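Local structure of TetR family transcriptional regulator (Clostridium perfringens, 6AZH) at residues L93-E96 with N97-F100. The protein probably acts as a DNA-binding transcriptional regulator of the TetR family, with a putative role in controlling fatty acid metabolism genes. Sequence-based numbering, arbitrary orientation.
Sequences LLYE and NRAF
The backbone N-H of N97 bonds L94 O (N to O 3.1 Å) as the chain leaves helix 79-96 and turns at N97, the N-cap position of helix 98-106. With its CG anti to the carbonyl carbon (chi1 -61°), N97 turns its side chain back to the first helix, where ND2 meets L93 O at 2.9 Å. This bond is nearly straight (165°), lies in the planes of both groups and uses a carbonyl lone pair; L93 CD1 packs beside the same amide nitrogen. On the Y95 side, R98 bends at chi3 and runs alongside the tyrosine, both side chains pointing the same way. Its guanidinium lies flat over the ring, planes 14° apart, with R98 CZ 3.6 Å from Y95 CE1, an off-centre cation-pi stack. R98 NE also binds Y95 O at 3.0 Å, and a water bridges that carbonyl to R98 N. Outside the turn, R98 NH1 forms a salt bridge with E165, within the TetR-type C-terminal domain. In the last turn of the first helix, N97 ND2 thus holds L93 O, and R98 NE with the water holds Y95 O, while stack and hydrogen bond fix the guanidinium's orientation and E165 probably stabilises its positive charge.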
ATOM      1  N   LEU A  93      -2.138  10.276 -12.605  1.00 19.34           N
ATOM      2  CA  LEU A  93      -2.940   9.103 -12.955  1.00 21.79           C
ATOM      3  C   LEU A  93      -3.645   8.539 -11.733  1.00 20.16           C
ATOM      4  O   LEU A  93      -4.830   8.191 -11.799  1.00 20.25           O
ATOM      5  CB  LEU A  93      -2.065   8.028 -13.600  1.00 23.37           C
ATOM      6  CG  LEU A  93      -2.722   7.146 -14.659  1.00 28.52           C
ATOM      7  CD1 LEU A  93      -3.544   7.997 -15.637  1.00 31.61           C
ATOM      8  CD2 LEU A  93      -1.677   6.316 -15.406  1.00 26.82           C
ATOM      9  N   LEU A  94      -2.929   8.449 -10.606  1.00 17.36           N
ATOM     10  CA  LEU A  94      -3.545   8.012  -9.357  1.00 18.63           C
ATOM     11  C   LEU A  94      -4.726   8.899  -8.985  1.00 21.40           C
ATOM     12  O   LEU A  94      -5.800   8.407  -8.639  1.00 20.12           O
ATOM     13  CB  LEU A  94      -2.506   8.023  -8.237  1.00 19.04           C
ATOM     14  CG  LEU A  94      -3.042   7.805  -6.837  1.00 19.26           C
ATOM     15  CD1 LEU A  94      -3.669   6.436  -6.772  1.00 21.90           C
ATOM     16  CD2 LEU A  94      -1.900   7.927  -5.837  1.00 18.44           C
ATOM     17  N   TYR A  95      -4.537  10.218  -9.046  1.00 19.81           N
ATOM     18  CA  TYR A  95      -5.589  11.140  -8.641  1.00 22.25           C
ATOM     19  C   TYR A  95      -6.801  11.049  -9.558  1.00 23.02           C
ATOM     20  O   TYR A  95      -7.942  11.238  -9.111  1.00 25.51           O
ATOM     21  CB  TYR A  95      -5.053  12.571  -8.617  1.00 24.52           C
ATOM     22  CG  TYR A  95      -5.959  13.513  -7.857  1.00 31.16           C
ATOM     23  CD1 TYR A  95      -6.277  13.266  -6.530  1.00 31.92           C
ATOM     24  CD2 TYR A  95      -6.510  14.635  -8.470  1.00 37.14           C
ATOM     25  CE1 TYR A  95      -7.108  14.110  -5.825  1.00 38.38           C
ATOM     26  CE2 TYR A  95      -7.342  15.493  -7.770  1.00 38.78           C
ATOM     27  CZ  TYR A  95      -7.636  15.220  -6.447  1.00 43.58           C
ATOM     28  OH  TYR A  95      -8.462  16.053  -5.729  1.00 57.98           O
ATOM     29  N   GLU A  96      -6.579  10.757 -10.834  1.00 19.22           N
ATOM     30  CA  GLU A  96      -7.678  10.637 -11.784  1.00 22.78           C
ATOM     31  C   GLU A  96      -8.380   9.288 -11.728  1.00 21.87           C
ATOM     32  O   GLU A  96      -9.421   9.124 -12.378  1.00 21.09           O
ATOM     33  CB  GLU A  96      -7.159  10.878 -13.202  1.00 28.10           C
ATOM     34  CG  GLU A  96      -6.860  12.339 -13.492  1.00 34.42           C
ATOM     35  CD  GLU A  96      -8.067  13.228 -13.245  1.00 42.05           C
ATOM     36  OE1 GLU A  96      -7.931  14.223 -12.499  1.00 48.46           O
ATOM     37  OE2 GLU A  96      -9.154  12.926 -13.797  1.00 48.92           O
ATOM     38  N   ASN A  97      -7.850   8.322 -10.983  1.00 20.12           N
ATOM     39  CA  ASN A  97      -8.352   6.952 -11.009  1.00 18.81           C
ATOM     40  C   ASN A  97      -8.278   6.358  -9.609  1.00 17.31           C
ATOM     41  O   ASN A  97      -7.762   5.260  -9.399  1.00 17.33           O
ATOM     42  CB  ASN A  97      -7.571   6.097 -12.011  1.00 22.61           C
ATOM     43  CG  ASN A  97      -7.688   6.612 -13.446  1.00 26.48           C
ATOM     44  OD1 ASN A  97      -8.651   6.305 -14.151  1.00 23.01           O
ATOM     45  ND2 ASN A  97      -6.706   7.419 -13.877  1.00 23.53           N
ATOM     46  N   ARG A  98      -8.785   7.094  -8.626  1.00 19.07           N
ATOM     47  CA  ARG A  98      -8.573   6.688  -7.241  1.00 21.83           C
ATOM     48  C   ARG A  98      -9.316   5.403  -6.916  1.00 22.66           C
ATOM     49  O   ARG A  98      -8.778   4.532  -6.220  1.00 19.66           O
ATOM     50  CB  ARG A  98      -8.990   7.804  -6.298  1.00 19.19           C
ATOM     51  CG  ARG A  98      -7.860   8.805  -6.045  1.00 23.46           C
ATOM     52  CD  ARG A  98      -8.397  10.051  -5.365  1.00 30.22           C
ATOM     53  NE  ARG A  98      -9.068  10.921  -6.323  1.00 33.97           N
ATOM     54  CZ  ARG A  98      -9.956  11.859  -5.998  1.00 44.16           C
ATOM     55  NH1 ARG A  98     -10.288  12.057  -4.725  1.00 34.75           N
ATOM     56  NH2 ARG A  98     -10.512  12.601  -6.951  1.00 42.98           N
ATOM     57  N   ALA A  99     -10.553   5.266  -7.406  1.00 19.16           N
ATOM     58  CA  ALA A  99     -11.309   4.045  -7.141  1.00 20.46           C
ATOM     59  C   ALA A  99     -10.583   2.824  -7.695  1.00 19.31           C
ATOM     60  O   ALA A  99     -10.433   1.804  -7.002  1.00 17.93           O
ATOM     61  CB  ALA A  99     -12.721   4.158  -7.728  1.00 21.73           C
ATOM     62  N   PHE A 100     -10.121   2.913  -8.946  1.00 17.40           N
ATOM     63  CA  PHE A 100      -9.387   1.812  -9.560  1.00 18.60           C
ATOM     64  C   PHE A 100      -8.171   1.423  -8.728  1.00 18.94           C
ATOM     65  O   PHE A 100      -7.912   0.232  -8.506  1.00 18.10           O
ATOM     66  CB  PHE A 100      -8.966   2.190 -10.989  1.00 18.18           C
ATOM     67  CG  PHE A 100      -8.077   1.171 -11.646  1.00 18.53           C
ATOM     68  CD1 PHE A 100      -8.605   0.056 -12.252  1.00 19.06           C
ATOM     69  CD2 PHE A 100      -6.707   1.338 -11.673  1.00 19.90           C
ATOM     70  CE1 PHE A 100      -7.771  -0.916 -12.853  1.00 22.45           C
ATOM     71  CE2 PHE A 100      -5.888   0.402 -12.273  1.00 20.07           C
ATOM     72  CZ  PHE A 100      -6.412  -0.728 -12.860  1.00 20.45           C
TER
HETATM   73  O   HOH W   1     -10.397   9.639  -9.061  1.00 27.67           O